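Local coordinates for protein 7,8-dihydro-6-hydroxymethylpterin pyrophosphokinase-dihydropteroate synthase (Plasmodium falciparum, PDB 6JWS) that probably makes dihydropteroate for folate biosynthesis, first pyrophosphorylating hydroxymethyldihydropterin with ATP and then joining the product to 4-aminobenzoate, at residues L20-N25 against T36-V41. The protein carries 1 engineered substitution. Residues are numbered along the deposited sequence; the frame is centred on the assembly and turned at random.
Sequences LNLGTN and TALHLV
In both L22 and L38, CG stands anti to the carbonyl carbon, beside the backbone N (chi1 -78° in each); from there L22 reaches out from strand 16-24 and the end of L38, on helix 30-44, turns in to meet it. L22 CD2 lies 3.9 Å from L38 CD2, the two side chains crossing at about a right angle. The same L22 methyl rests 4.1 Å from A37 CB, so a single branch of L22 bridges two consecutive helix residues. A37 CB points at the strand, whereas L38 leaves the helix at its flank and brings only the end of its side chain inward. One turn on from A37, L20 CD1 faces the two methyls of V41, 4.2 Å from V41 CG1 and hardly farther from V41 CG2. L20 and L22, on one face of the strand, thus meet the inner side of the helix. The interface is wholly apolar, buried and modest in area (165 Å²). The local axes run roughly antiparallel, with 149° between their directions, and approach to 10.2 Å, a usual spacing for a helix on a sheet, filled here by side chains alone. L38 and V41 also lean on V168 and V170 of strand 163-172, while L20 and L22 touch I211 and I209 of strand 208-214. That last strand carries D208 and D210, which bind magnesium, and I211, part of the ATP pocket; L20, its side chain about 7 Å from the bound ATP, thus lies in a second shell behind I211. Helix 30-44 links strand 16-24 to the parallel strand 46-57, with strand 163-172 between them, and so forms a beta-alpha-beta crossover of the ferredoxin-like HPPK fold.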
ATOM      1  N   LEU B  20      13.628   7.998  37.285  1.00 21.87           N
ATOM      2  CA  LEU B  20      14.871   7.298  37.004  1.00 22.54           C
ATOM      3  C   LEU B  20      15.026   6.999  35.513  1.00 23.37           C
ATOM      4  O   LEU B  20      14.037   6.854  34.789  1.00 21.41           O
ATOM      5  CB  LEU B  20      14.928   5.983  37.792  1.00 23.15           C
ATOM      6  CG  LEU B  20      14.706   6.056  39.302  1.00 24.12           C
ATOM      7  CD1 LEU B  20      14.918   4.678  39.909  1.00 24.24           C
ATOM      8  CD2 LEU B  20      15.641   7.072  39.961  1.00 25.67           C
ATOM      9  N   ASN B  21      16.299   6.885  35.099  1.00 23.21           N
ATOM     10  CA  ASN B  21      16.708   6.327  33.823  1.00 23.50           C
ATOM     11  C   ASN B  21      17.432   4.999  34.062  1.00 25.24           C
ATOM     12  O   ASN B  21      18.291   4.905  34.933  1.00 27.00           O
ATOM     13  CB  ASN B  21      17.563   7.305  33.013  1.00 24.01           C
ATOM     14  CG  ASN B  21      17.704   6.850  31.573  1.00 27.40           C
ATOM     15  OD1 ASN B  21      16.811   7.063  30.761  1.00 30.92           O
ATOM     16  ND2 ASN B  21      18.792   6.180  31.236  1.00 26.99           N
ATOM     17  N   LEU B  22      17.062   3.969  33.285  1.00 24.81           N
ATOM     18  CA  LEU B  22      17.676   2.650  33.322  1.00 26.06           C
ATOM     19  C   LEU B  22      18.232   2.364  31.930  1.00 26.18           C
ATOM     20  O   LEU B  22      17.476   2.363  30.968  1.00 24.62           O
ATOM     21  CB  LEU B  22      16.604   1.600  33.652  1.00 27.47           C
ATOM     22  CG  LEU B  22      16.128   1.446  35.101  1.00 29.91           C
ATOM     23  CD1 LEU B  22      15.758   2.770  35.750  1.00 28.97           C
ATOM     24  CD2 LEU B  22      14.940   0.497  35.163  1.00 29.99           C
ATOM     25  N   GLY B  23      19.545   2.108  31.829  1.00 27.92           N
ATOM     26  CA  GLY B  23      20.199   1.932  30.540  1.00 27.10           C
ATOM     27  C   GLY B  23      21.107   0.708  30.529  1.00 28.27           C
ATOM     28  O   GLY B  23      21.664   0.346  31.554  1.00 29.13           O
ATOM     29  N   THR B  24      21.212   0.044  29.378  1.00 28.96           N
ATOM     30  CA  THR B  24      22.172  -1.029  29.193  1.00 30.74           C
ATOM     31  C   THR B  24      22.656  -1.007  27.750  1.00 32.92           C
ATOM     32  O   THR B  24      21.957  -0.493  26.886  1.00 35.50           O
ATOM     33  CB  THR B  24      21.597  -2.398  29.573  1.00 30.35           C
ATOM     34  OG1 THR B  24      22.631  -3.327  29.241  1.00 32.47           O
ATOM     35  CG2 THR B  24      20.346  -2.773  28.810  1.00 29.40           C
ATOM     36  N   ASN B  25      23.837  -1.583  27.505  1.00 38.81           N
ATOM     37  CA  ASN B  25      24.424  -1.665  26.175  1.00 42.94           C
ATOM     38  C   ASN B  25      24.239  -3.067  25.601  1.00 41.66           C
ATOM     39  O   ASN B  25      24.515  -3.302  24.429  1.00 44.06           O
ATOM     40  CB  ASN B  25      25.913  -1.312  26.192  1.00 49.50           C
ATOM     41  CG  ASN B  25      26.172   0.092  26.693  1.00 58.55           C
ATOM     42  OD1 ASN B  25      26.769   0.279  27.753  1.00 68.03           O
ATOM     43  ND2 ASN B  25      25.712   1.085  25.947  1.00 59.39           N
ATOM     44  N   THR B  36      14.970  -6.812  35.466  1.00 29.84           N
ATOM     45  CA  THR B  36      15.590  -7.166  36.740  1.00 30.09           C
ATOM     46  C   THR B  36      15.748  -5.904  37.595  1.00 29.77           C
ATOM     47  O   THR B  36      15.375  -5.891  38.768  1.00 29.10           O
ATOM     48  CB  THR B  36      16.918  -7.917  36.520  1.00 31.46           C
ATOM     49  OG1 THR B  36      16.689  -9.139  35.809  1.00 29.52           O
ATOM     50  CG2 THR B  36      17.682  -8.184  37.800  1.00 32.17           C
ATOM     51  N   ALA B  37      16.272  -4.830  36.984  1.00 29.30           N
ATOM     52  CA  ALA B  37      16.397  -3.547  37.661  1.00 27.32           C
ATOM     53  C   ALA B  37      15.029  -3.001  38.055  1.00 27.08           C
ATOM     54  O   ALA B  37      14.904  -2.433  39.139  1.00 29.84           O
ATOM     55  CB  ALA B  37      17.175  -2.559  36.821  1.00 27.88           C
ATOM     56  N   LEU B  38      14.005  -3.168  37.198  1.00 27.59           N
ATOM     57  CA  LEU B  38      12.664  -2.711  37.571  1.00 27.58           C
ATOM     58  C   LEU B  38      12.217  -3.396  38.858  1.00 27.61           C
ATOM     59  O   LEU B  38      11.686  -2.737  39.744  1.00 30.15           O
ATOM     60  CB  LEU B  38      11.626  -2.990  36.480  1.00 27.39           C
ATOM     61  CG  LEU B  38      11.603  -2.038  35.282  1.00 28.97           C
ATOM     62  CD1 LEU B  38      10.589  -2.523  34.251  1.00 29.04           C
ATOM     63  CD2 LEU B  38      11.278  -0.619  35.704  1.00 26.83           C
ATOM     64  N   HIS B  39      12.394  -4.722  38.923  1.00 28.63           N
ATOM     65  CA  HIS B  39      12.048  -5.493  40.107  1.00 30.82           C
ATOM     66  C   HIS B  39      12.790  -4.965  41.332  1.00 29.60           C
ATOM     67  O   HIS B  39      12.174  -4.724  42.362  1.00 32.80           O
ATOM     68  CB  HIS B  39      12.358  -6.977  39.904  1.00 32.56           C
ATOM     69  CG  HIS B  39      11.479  -7.642  38.904  1.00 39.18           C
ATOM     70  ND1 HIS B  39      10.095  -7.627  39.010  1.00 40.07           N
ATOM     71  CD2 HIS B  39      11.778  -8.392  37.816  1.00 39.53           C
ATOM     72  CE1 HIS B  39       9.583  -8.316  38.012  1.00 42.26           C
ATOM     73  NE2 HIS B  39      10.596  -8.786  37.258  1.00 40.94           N
ATOM     74  N   LEU B  40      14.111  -4.780  41.205  1.00 29.50           N
ATOM     75  CA  LEU B  40      14.924  -4.342  42.330  1.00 28.19           C
ATOM     76  C   LEU B  40      14.515  -2.944  42.779  1.00 28.72           C
ATOM     77  O   LEU B  40      14.521  -2.660  43.978  1.00 30.80           O
ATOM     78  CB  LEU B  40      16.409  -4.460  41.975  1.00 28.01           C
ATOM     79  CG  LEU B  40      16.876  -5.899  41.747  1.00 27.41           C
ATOM     80  CD1 LEU B  40      18.301  -5.952  41.229  1.00 26.26           C
ATOM     81  CD2 LEU B  40      16.726  -6.731  43.016  1.00 27.80           C
ATOM     82  N   VAL B  41      14.105  -2.099  41.824  1.00 28.44           N
ATOM     83  CA  VAL B  41      13.566  -0.782  42.149  1.00 29.29           C
ATOM     84  C   VAL B  41      12.264  -0.931  42.952  1.00 31.21           C
ATOM     85  O   VAL B  41      12.083  -0.249  43.960  1.00 29.58           O
ATOM     86  CB  VAL B  41      13.389   0.090  40.883  1.00 29.88           C
ATOM     87  CG1 VAL B  41      12.586   1.358  41.148  1.00 28.38           C
ATOM     88  CG2 VAL B  41      14.719   0.424  40.211  1.00 26.75           C
TER